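Local atomic coordinates of ADP-ribosylating toxin CARDS (Mycoplasma pneumoniae, PDB entry 4TLV), a protein that transfers ADP-ribose from NAD(+) to target proteins as the main virulence factor of its bacterium, and causes vacuoles in mammalian cells. Residues I21-F26 and P140-V146; S334-F340 and V350-S355; K525-D531 and R544-Y549. All coordinates share one frame; numbering follows the deposited sequence.

Contact 1 (I21-F26 and P140-V146)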
loop_
_atom_site.group_PDB
_atom_site.type_symbol
_atom_site.label_atom_id
_atom_site.label_comp_id
_atom_site.label_asym_id
_atom_site.label_seq_id
_atom_site.Cartn_x
_atom_site.Cartn_y
_atom_site.Cartn_z
ATOM N N ILE A 21 -20.311 -9.698 18.386
ATOM C CA ILE A 21 -19.320 -8.621 18.346
ATOM C C ILE A 21 -19.857 -7.300 18.898
ATOM O O ILE A 21 -19.161 -6.605 19.636
ATOM C CB ILE A 21 -18.806 -8.395 16.908
ATOM C CG1 ILE A 21 -18.200 -9.690 16.335
ATOM C CG2 ILE A 21 -17.809 -7.212 16.859
ATOM C CD1 ILE A 21 -17.094 -10.301 17.197
ATOM N N PHE A 22 -21.087 -6.945 18.525
ATOM C CA PHE A 22 -21.703 -5.698 18.984
ATOM C C PHE A 22 -21.810 -5.675 20.503
ATOM O O PHE A 22 -21.830 -4.613 21.110
ATOM C CB PHE A 22 -23.094 -5.472 18.363
ATOM C CG PHE A 22 -23.068 -4.978 16.928
ATOM C CD1 PHE A 22 -21.872 -4.831 16.236
ATOM C CD2 PHE A 22 -24.257 -4.669 16.271
ATOM C CE1 PHE A 22 -21.859 -4.365 14.906
ATOM C CE2 PHE A 22 -24.264 -4.221 14.961
ATOM C CZ PHE A 22 -23.062 -4.063 14.268
ATOM N N GLU A 23 -21.863 -6.857 21.107
ATOM C CA GLU A 23 -22.000 -6.965 22.552
ATOM C C GLU A 23 -20.662 -7.112 23.283
ATOM O O GLU A 23 -20.485 -6.572 24.373
ATOM C CB GLU A 23 -22.911 -8.142 22.914
ATOM C CG GLU A 23 -22.797 -8.534 24.378
ATOM C CD GLU A 23 -24.058 -9.158 24.918
ATOM O OE1 GLU A 23 -24.686 -9.959 24.191
ATOM O OE2 GLU A 23 -24.420 -8.844 26.075
ATOM N N HIS A 24 -19.725 -7.835 22.679
ATOM C CA HIS A 24 -18.485 -8.195 23.363
ATOM C C HIS A 24 -17.194 -7.604 22.798
ATOM O O HIS A 24 -16.146 -7.763 23.412
ATOM C CB HIS A 24 -18.329 -9.713 23.402
ATOM C CG HIS A 24 -19.444 -10.406 24.113
ATOM N ND1 HIS A 24 -19.586 -10.368 25.482
ATOM C CD2 HIS A 24 -20.477 -11.145 23.645
ATOM C CE1 HIS A 24 -20.661 -11.056 25.830
ATOM N NE2 HIS A 24 -21.217 -11.539 24.733
ATOM N N GLY A 25 -17.253 -6.959 21.635
ATOM C CA GLY A 25 -16.032 -6.499 20.982
ATOM C C GLY A 25 -15.204 -7.665 20.456
ATOM O O GLY A 25 -15.744 -8.729 20.149
ATOM N N PHE A 26 -13.890 -7.471 20.340
ATOM C CA PHE A 26 -13.002 -8.530 19.871
ATOM C C PHE A 26 -12.002 -8.914 20.957
ATOM O O PHE A 26 -11.429 -8.055 21.610
ATOM C CB PHE A 26 -12.229 -8.072 18.628
ATOM C CG PHE A 26 -13.098 -7.794 17.435
ATOM C CD1 PHE A 26 -13.472 -8.829 16.579
ATOM C CD2 PHE A 26 -13.547 -6.509 17.173
ATOM C CE1 PHE A 26 -14.276 -8.583 15.488
ATOM C CE2 PHE A 26 -14.359 -6.247 16.068
ATOM C CZ PHE A 26 -14.716 -7.287 15.222
ATOM N N PRO A 140 -7.478 -6.246 23.695
ATOM C CA PRO A 140 -8.884 -6.391 23.309
ATOM C C PRO A 140 -9.511 -5.105 22.775
ATOM O O PRO A 140 -9.129 -3.999 23.166
ATOM C CB PRO A 140 -9.581 -6.758 24.637
ATOM C CG PRO A 140 -8.501 -7.304 25.494
ATOM C CD PRO A 140 -7.266 -6.546 25.122
ATOM N N ILE A 141 -10.499 -5.265 21.906
ATOM C CA ILE A 141 -11.249 -4.132 21.387
ATOM C C ILE A 141 -12.631 -4.163 22.013
ATOM O O ILE A 141 -13.327 -5.161 21.891
ATOM C CB ILE A 141 -11.393 -4.199 19.847
ATOM C CG1 ILE A 141 -10.012 -4.151 19.185
ATOM C CG2 ILE A 141 -12.264 -3.029 19.341
ATOM C CD1 ILE A 141 -10.065 -4.297 17.661
ATOM N N ALA A 142 -13.007 -3.079 22.690
ATOM C CA ALA A 142 -14.301 -2.995 23.364
ATOM C C ALA A 142 -15.466 -2.913 22.381
ATOM O O ALA A 142 -15.326 -2.365 21.290
ATOM C CB ALA A 142 -14.327 -1.797 24.277
ATOM N N ALA A 143 -16.631 -3.424 22.790
ATOM C CA ALA A 143 -17.827 -3.327 21.952
ATOM C C ALA A 143 -18.129 -1.879 21.565
ATOM O O ALA A 143 -18.604 -1.600 20.457
ATOM C CB ALA A 143 -19.030 -3.949 22.673
ATOM N N ALA A 144 -17.862 -0.957 22.487
ATOM C CA ALA A 144 -18.133 0.460 22.262
ATOM C C ALA A 144 -17.382 1.092 21.079
ATOM O O ALA A 144 -17.811 2.133 20.580
ATOM C CB ALA A 144 -17.891 1.269 23.550
ATOM N N ASN A 145 -16.281 0.474 20.640
ATOM C CA ASN A 145 -15.549 0.954 19.459
ATOM C C ASN A 145 -16.211 0.542 18.133
ATOM O O ASN A 145 -15.917 1.121 17.091
ATOM C CB ASN A 145 -14.097 0.424 19.436
ATOM C CG ASN A 145 -13.204 1.084 20.475
ATOM O OD1 ASN A 145 -13.481 0.828 21.751
ATOM N ND2 ASN A 145 -12.254 1.802 20.126
ATOM N N VAL A 146 -17.070 -0.474 18.164
ATOM C CA VAL A 146 -17.557 -1.072 16.918
ATOM C C VAL A 146 -18.826 -0.356 16.462
ATOM O O VAL A 146 -19.866 -0.420 17.133
ATOM C CB VAL A 146 -17.818 -2.589 17.074
ATOM C CG1 VAL A 146 -18.238 -3.211 15.735
ATOM C CG2 VAL A 146 -16.572 -3.297 17.605
HETATM O O HOH W 1 -13.540 -7.397 24.020
#
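Val146 fits its two methyls among three side chains of 21-26: CG1 lies 3.9 Å from CE1 of the Phe22 ring, while CG2 sits 4.0 Å from CE2 of Phe26 and also touches CG2 of Ile21. With CG1 anti to the backbone N (chi1 -176°) and CG2 beside it, the two methyls diverge, one to Phe22 and the other to Phe26 and Ile21. Phe26 runs alongside Ile141, pointing the same way, and Ile141 CB lies at the edge of the Phe26 ring. In the mono-ADP-ribosyltransferase domain this joins the C-terminal end of helix 18-24 to the loop that enters strand 146-156. Gly25 leaves the helix with positive phi, and its CA comes 3.2 Å from Ile141 O in a CA-H...O contact. A single antiparallel bridge follows: Phe26 N donates to Ile141 O at 2.8 Å and Ile141 N to Phe26 O at 3.0 Å. One water reaches both His24 O and Ile141 O. The CB of Ala143 presses on the helix end, 3.3 Å from Phe22 O and 3.4 Å from Glu23 O. Behind the apolar cluster stands Tyr81 of strand 76-84, which meets the Phe26 ring edge-to-face and touches Ile21 and Val146.

Contact 2 (S334-F340 and V350-S355)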
loop_
_atom_site.group_PDB
_atom_site.type_symbol
_atom_site.label_atom_id
_atom_site.label_comp_id
_atom_site.label_asym_id
_atom_site.label_seq_id
_atom_site.Cartn_x
_atom_site.Cartn_y
_atom_site.Cartn_z
ATOM N N SER A 334 7.620 1.190 -12.994
ATOM C CA SER A 334 6.296 0.669 -13.289
ATOM C C SER A 334 5.360 1.867 -13.380
ATOM O O SER A 334 5.568 2.864 -12.689
ATOM C CB SER A 334 5.862 -0.243 -12.135
ATOM O OG SER A 334 4.506 -0.627 -12.262
ATOM N N LEU A 335 4.358 1.783 -14.254
ATOM C CA LEU A 335 3.372 2.849 -14.422
ATOM C C LEU A 335 1.949 2.374 -14.117
ATOM O O LEU A 335 1.584 1.251 -14.461
ATOM C CB LEU A 335 3.427 3.384 -15.853
ATOM C CG LEU A 335 4.768 4.012 -16.263
ATOM C CD1 LEU A 335 4.873 4.089 -17.803
ATOM C CD2 LEU A 335 4.958 5.387 -15.605
ATOM N N SER A 336 1.159 3.247 -13.490
ATOM C CA SER A 336 -0.203 2.938 -13.038
ATOM C C SER A 336 -1.183 4.008 -13.512
ATOM O O SER A 336 -0.811 5.173 -13.656
ATOM C CB SER A 336 -0.251 2.901 -11.499
ATOM O OG SER A 336 0.441 1.778 -10.993
ATOM N N LEU A 337 -2.426 3.598 -13.761
ATOM C CA LEU A 337 -3.517 4.521 -14.042
ATOM C C LEU A 337 -3.705 5.454 -12.865
ATOM O O LEU A 337 -3.784 5.013 -11.712
ATOM C CB LEU A 337 -4.818 3.746 -14.291
ATOM C CG LEU A 337 -5.072 3.371 -15.755
ATOM C CD1 LEU A 337 -3.949 2.566 -16.366
ATOM C CD2 LEU A 337 -6.420 2.647 -15.899
ATOM N N THR A 338 -3.794 6.746 -13.154
ATOM C CA THR A 338 -3.846 7.750 -12.108
ATOM C C THR A 338 -4.967 8.735 -12.446
ATOM O O THR A 338 -5.053 9.212 -13.578
ATOM C CB THR A 338 -2.487 8.483 -12.015
ATOM O OG1 THR A 338 -1.430 7.522 -11.860
ATOM C CG2 THR A 338 -2.463 9.459 -10.856
ATOM N N ALA A 339 -5.838 9.005 -11.479
ATOM C CA ALA A 339 -6.934 9.948 -11.666
ATOM C C ALA A 339 -6.463 11.362 -11.321
ATOM O O ALA A 339 -6.198 11.665 -10.158
ATOM C CB ALA A 339 -8.114 9.561 -10.795
ATOM N N PHE A 340 -6.343 12.210 -12.341
ATOM C CA PHE A 340 -5.873 13.586 -12.172
ATOM C C PHE A 340 -7.023 14.585 -12.256
ATOM O O PHE A 340 -7.965 14.399 -13.020
ATOM C CB PHE A 340 -4.855 13.933 -13.256
ATOM C CG PHE A 340 -3.506 13.324 -13.046
ATOM C CD1 PHE A 340 -2.611 13.886 -12.140
ATOM C CD2 PHE A 340 -3.117 12.207 -13.766
ATOM C CE1 PHE A 340 -1.356 13.325 -11.949
ATOM C CE2 PHE A 340 -1.852 11.650 -13.588
ATOM C CZ PHE A 340 -0.977 12.208 -12.679
ATOM N N VAL A 350 -7.897 10.293 -16.651
ATOM C CA VAL A 350 -6.938 9.233 -16.359
ATOM C C VAL A 350 -5.677 9.353 -17.225
ATOM O O VAL A 350 -5.756 9.604 -18.425
ATOM C CB VAL A 350 -7.578 7.855 -16.532
ATOM C CG1 VAL A 350 -6.615 6.759 -16.102
ATOM C CG2 VAL A 350 -8.873 7.783 -15.727
ATOM N N HIS A 351 -4.516 9.145 -16.602
ATOM C CA HIS A 351 -3.219 9.331 -17.246
ATOM C C HIS A 351 -2.251 8.440 -16.467
ATOM O O HIS A 351 -2.525 8.094 -15.327
ATOM C CB HIS A 351 -2.812 10.803 -17.091
ATOM C CG HIS A 351 -1.759 11.265 -18.047
ATOM N ND1 HIS A 351 -1.773 11.398 -19.393
ATOM C CD2 HIS A 351 -0.517 11.702 -17.633
ATOM C CE1 HIS A 351 -0.538 11.878 -19.770
ATOM N NE2 HIS A 351 0.198 12.061 -18.686
ATOM N N LEU A 352 -1.112 8.085 -17.048
ATOM C CA LEU A 352 -0.168 7.238 -16.321
ATOM C C LEU A 352 0.694 8.067 -15.382
ATOM O O LEU A 352 0.961 9.240 -15.648
ATOM C CB LEU A 352 0.735 6.462 -17.289
ATOM C CG LEU A 352 0.082 5.426 -18.209
ATOM C CD1 LEU A 352 1.169 4.757 -19.061
ATOM C CD2 LEU A 352 -0.681 4.389 -17.392
ATOM N N SER A 353 1.105 7.463 -14.270
ATOM C CA SER A 353 2.220 7.992 -13.495
ATOM C C SER A 353 2.972 6.856 -12.804
ATOM O O SER A 353 2.531 5.708 -12.824
ATOM C CB SER A 353 1.779 9.066 -12.492
ATOM O OG SER A 353 1.018 8.504 -11.460
ATOM N N VAL A 354 4.121 7.173 -12.223
ATOM C CA VAL A 354 4.955 6.161 -11.575
ATOM C C VAL A 354 4.163 5.448 -10.466
ATOM O O VAL A 354 3.601 6.097 -9.581
ATOM C CB VAL A 354 6.242 6.792 -11.011
ATOM C CG1 VAL A 354 7.037 5.790 -10.148
ATOM C CG2 VAL A 354 7.116 7.283 -12.156
ATOM N N SER A 355 4.117 4.118 -10.525
ATOM C CA SER A 355 3.366 3.334 -9.529
ATOM C C SER A 355 3.880 3.609 -8.126
ATOM O O SER A 355 5.071 3.494 -7.875
ATOM C CB SER A 355 3.497 1.825 -9.820
ATOM O OG SER A 355 3.162 1.521 -11.163
#
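Ser355 OG sits between two hydroxyls of 334-340, 2.7 Å from Ser336 OG and 2.8 Å from Ser334 OG, and is hydrogen-bonded to both. A second hydroxyl pair lies farther along, where Thr338 OG1 and Ser353 OG are hydrogen-bonded at 2.7 Å. Ser353 OG turns between its own backbone N and carbonyl carbon (chi1 69°), which brings it across to the threonine. Next to this pair the Phe340 ring places CD2 3.6 Å from His351 CB and turns its edge to Ser353 CB; Thr338 CG2 covers part of one ring face. The contact is a beta hairpin of the D2 beta-trefoil domain, with strands 335-340 and 348-354 antiparallel and the N-to-C directions of 335-340 and 350-354 at 137°. Ser336 with Ser353 and Thr338 with His351 are hydrogen-bonded pairs, each closed by two backbone bonds. The N-H of Ser355 points almost straight at Ser334 O (176°), yet approaches from above the carbonyl plane. On the opposite face, away from the Ser353 and Thr338 hydroxyls, Leu337 CG packs 3.7 Å from Val350 CG1, and Leu337 CD1 meets Leu352 CD2 at 3.9 Å. Leu352 also reaches back with CD1 to CD1 of Leu335, the two side chains crossing at about a right angle. Val299 of strand 298-303 backs Val350 and Leu352, while Leu403 and Val405 cover Val350. On the polar side Gln362 NE2 bonds to Val354 O and weakly to Ser353 OG, and Cys324 touches Ser336 and Ser355.

Contact 3 (K525-D531 and R544-Y549)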
loop_
_atom_site.group_PDB
_atom_site.type_symbol
_atom_site.label_atom_id
_atom_site.label_comp_id
_atom_site.label_asym_id
_atom_site.label_seq_id
_atom_site.Cartn_x
_atom_site.Cartn_y
_atom_site.Cartn_z
ATOM N N LYS A 525 21.716 3.138 0.103
ATOM C CA LYS A 525 20.627 2.797 1.038
ATOM C C LYS A 525 20.415 3.827 2.149
ATOM O O LYS A 525 21.370 4.239 2.814
ATOM C CB LYS A 525 20.862 1.404 1.636
ATOM C CG LYS A 525 20.966 0.314 0.574
ATOM C CD LYS A 525 20.873 -1.060 1.183
ATOM C CE LYS A 525 20.792 -2.116 0.077
ATOM N NZ LYS A 525 20.816 -3.466 0.679
ATOM N N TRP A 526 19.152 4.208 2.365
ATOM C CA TRP A 526 18.798 5.247 3.328
ATOM C C TRP A 526 17.629 4.807 4.207
ATOM O O TRP A 526 16.834 3.952 3.817
ATOM C CB TRP A 526 18.423 6.537 2.598
ATOM C CG TRP A 526 19.490 7.008 1.690
ATOM C CD1 TRP A 526 19.710 6.606 0.401
ATOM C CD2 TRP A 526 20.516 7.952 1.999
ATOM N NE1 TRP A 526 20.814 7.245 -0.111
ATOM C CE2 TRP A 526 21.325 8.085 0.848
ATOM C CE3 TRP A 526 20.830 8.706 3.135
ATOM C CZ2 TRP A 526 22.427 8.945 0.799
ATOM C CZ3 TRP A 526 21.932 9.570 3.086
ATOM C CH2 TRP A 526 22.714 9.674 1.927
ATOM N N TYR A 527 17.527 5.398 5.393
ATOM C CA TYR A 527 16.373 5.149 6.257
ATOM C C TYR A 527 15.954 6.423 6.972
ATOM O O TYR A 527 16.734 7.377 7.080
ATOM C CB TYR A 527 16.660 4.023 7.257
ATOM C CG TYR A 527 17.745 4.361 8.252
ATOM C CD1 TYR A 527 19.091 4.227 7.919
ATOM C CD2 TYR A 527 17.425 4.818 9.528
ATOM C CE1 TYR A 527 20.094 4.540 8.847
ATOM C CE2 TYR A 527 18.414 5.131 10.456
ATOM C CZ TYR A 527 19.744 4.991 10.107
ATOM O OH TYR A 527 20.720 5.306 11.030
ATOM N N PHE A 528 14.709 6.443 7.441
ATOM C CA PHE A 528 14.137 7.627 8.074
ATOM C C PHE A 528 14.139 7.469 9.592
ATOM O O PHE A 528 13.992 6.349 10.102
ATOM C CB PHE A 528 12.700 7.846 7.574
ATOM C CG PHE A 528 12.609 8.043 6.079
ATOM C CD1 PHE A 528 12.623 6.950 5.222
ATOM C CD2 PHE A 528 12.516 9.322 5.542
ATOM C CE1 PHE A 528 12.553 7.124 3.842
ATOM C CE2 PHE A 528 12.446 9.513 4.162
ATOM C CZ PHE A 528 12.468 8.414 3.311
ATOM N N SER A 529 14.314 8.588 10.296
ATOM C CA SER A 529 14.381 8.607 11.766
ATOM C C SER A 529 13.498 9.692 12.333
ATOM O O SER A 529 13.537 10.831 11.871
ATOM C CB SER A 529 15.810 8.891 12.258
ATOM O OG SER A 529 16.729 7.954 11.744
ATOM N N ARG A 530 12.725 9.353 13.359
ATOM C CA ARG A 530 11.911 10.338 14.052
ATOM C C ARG A 530 12.736 11.099 15.095
ATOM O O ARG A 530 12.495 12.270 15.333
ATOM C CB ARG A 530 10.689 9.665 14.720
ATOM C CG ARG A 530 9.704 9.021 13.726
ATOM C CD ARG A 530 8.683 8.149 14.462
ATOM N NE ARG A 530 7.892 8.961 15.392
ATOM C CZ ARG A 530 6.756 9.577 15.077
ATOM N NH1 ARG A 530 6.237 9.449 13.858
ATOM N NH2 ARG A 530 6.126 10.304 15.990
ATOM N N ASP A 531 13.707 10.414 15.694
ATOM C CA ASP A 531 14.535 10.961 16.768
ATOM C C ASP A 531 13.689 11.760 17.768
ATOM O O ASP A 531 12.686 11.254 18.254
ATOM C CB ASP A 531 15.720 11.767 16.205
ATOM C CG ASP A 531 16.693 10.893 15.380
ATOM O OD1 ASP A 531 16.990 9.750 15.788
ATOM O OD2 ASP A 531 17.166 11.350 14.323
ATOM N N ARG A 544 11.435 14.368 9.013
ATOM C CA ARG A 544 12.243 13.254 9.492
ATOM C C ARG A 544 13.720 13.582 9.304
ATOM O O ARG A 544 14.079 14.397 8.454
ATOM C CB ARG A 544 11.953 11.980 8.687
ATOM C CG ARG A 544 10.513 11.460 8.773
ATOM C CD ARG A 544 10.208 10.890 10.175
ATOM N NE ARG A 544 8.890 10.233 10.170
ATOM C CZ ARG A 544 7.727 10.876 10.231
ATOM N NH1 ARG A 544 7.683 12.206 10.329
ATOM N NH2 ARG A 544 6.592 10.185 10.212
ATOM N N HIS A 545 14.572 12.924 10.078
ATOM C CA HIS A 545 15.987 12.839 9.749
ATOM C C HIS A 545 16.187 11.669 8.779
ATOM O O HIS A 545 15.435 10.695 8.809
ATOM C CB HIS A 545 16.831 12.639 11.013
ATOM C CG HIS A 545 16.811 13.821 11.933
ATOM N ND1 HIS A 545 16.984 13.713 13.296
ATOM C CD2 HIS A 545 16.599 15.135 11.684
ATOM C CE1 HIS A 545 16.900 14.913 13.847
ATOM N NE2 HIS A 545 16.669 15.794 12.890
ATOM N N ILE A 546 17.188 11.775 7.914
ATOM C CA ILE A 546 17.489 10.714 6.953
ATOM C C ILE A 546 18.961 10.336 7.070
ATOM O O ILE A 546 19.825 11.205 7.052
ATOM C CB ILE A 546 17.134 11.141 5.501
ATOM C CG1 ILE A 546 15.636 11.459 5.401
ATOM C CG2 ILE A 546 17.531 10.045 4.503
ATOM C CD1 ILE A 546 15.190 11.990 4.050
ATOM N N ARG A 547 19.236 9.048 7.224
ATOM C CA ARG A 547 20.604 8.561 7.385
ATOM C C ARG A 547 20.905 7.432 6.407
ATOM O O ARG A 547 20.009 6.697 5.993
ATOM C CB ARG A 547 20.832 8.061 8.809
ATOM C CG ARG A 547 20.820 9.174 9.856
ATOM C CD ARG A 547 21.140 8.657 11.255
ATOM N NE ARG A 547 21.243 9.773 12.199
ATOM C CZ ARG A 547 20.210 10.325 12.825
ATOM N NH1 ARG A 547 18.977 9.869 12.617
ATOM N NH2 ARG A 547 20.408 11.333 13.663
ATOM N N CYS A 548 22.178 7.282 6.067
ATOM C CA CYS A 548 22.621 6.251 5.145
ATOM C C CYS A 548 22.961 4.970 5.917
ATOM O O CYS A 548 23.557 5.029 6.995
ATOM C CB CYS A 548 23.836 6.777 4.363
ATOM S SG CYS A 548 24.614 5.593 3.277
ATOM N N TYR A 549 22.573 3.813 5.388
ATOM C CA TYR A 549 22.906 2.539 6.033
ATOM C C TYR A 549 24.408 2.358 6.265
ATOM O O TYR A 549 24.814 1.728 7.241
ATOM C CB TYR A 549 22.492 1.349 5.169
ATOM C CG TYR A 549 21.043 0.866 5.237
ATOM C CD1 TYR A 549 19.975 1.731 5.046
ATOM C CD2 TYR A 549 20.773 -0.486 5.398
ATOM C CE1 TYR A 549 18.645 1.252 5.058
ATOM C CE2 TYR A 549 19.465 -0.970 5.414
ATOM C CZ TYR A 549 18.408 -0.087 5.247
ATOM O OH TYR A 549 17.119 -0.583 5.230
#
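Arg547 runs extended from CG to NE (chi3 175°), carrying its guanidinium along the sheet to Asp531, which comes from the opposite direction. Tyr527 instead holds its ring between its backbone N and carbonyl carbon (chi1 65°), folded over toward Arg547, whose CB lies 3.5 Å from Tyr527 CZ. Asp531 OD2 accepts two hydrogen bonds, one on each lone pair. His545 ND1 donates to the anti lone pair at 2.6 Å, nearly in the plane of the imidazole, and Arg547 NH1 to the syn lone pair at 2.9 Å, in the guanidinium plane; NH2 adds a weak bond. The salt bridge would probably keep the carboxylate ionised. Asp531 OD1 accepts from Gln105 NE2. In the C-terminal beta-trefoil domain, D3, strands 526-529 and 543-548 run antiparallel, and Tyr527-Arg547 and Ser529-His545 are their hydrogen-bonded pairs. On the far face from Tyr527, the Phe528 ring and Ile546 point the same way side by side, with CE2 of the ring 3.7 Å from Ile546 CD1. Farther along, Cys548 CB lies over one face of the Trp526 six-membered ring, 3.9 Å from its centroid, with SG more distant above the same face. Where 526-529 begins and 543-548 ends, Tyr549 receives the CB of Lys525 over its face in a CH-pi contact, while the edge of Tyr527 points toward the Tyr549 face in an offset edge-to-face pair, planes at 79°. Helix 92-104 of the transferase domain covers the Tyr527 side: Asp101 and Arg104 touch Tyr527, Asp101 OD1 bonds to Ser529 OG, and Leu100 packs on Tyr549.

The three contacts follow one another along the chain, one in each structural domain: contact 1 in the transferase domain, contact 2 in D2 and contact 3 in D3. None touches another. Contacts 1 and 2 lie on opposite sides of the chain's centre, their own centres about 39 Å apart; for contacts 1 and 3 it is about 38 Å. The two trefoil contacts are closer, centres about 28 Å and nearest atoms about 14 Å apart. Helix 92-104 and Gln105 of the transferase domain meet the contact 3 face carrying Tyr527, Ser529 and Arg547, although contact 1 remains about 21 Å away between nearest atoms. The NAD(+)-binding pocket, assigned by inference to residues 208-258, includes none of the six segments.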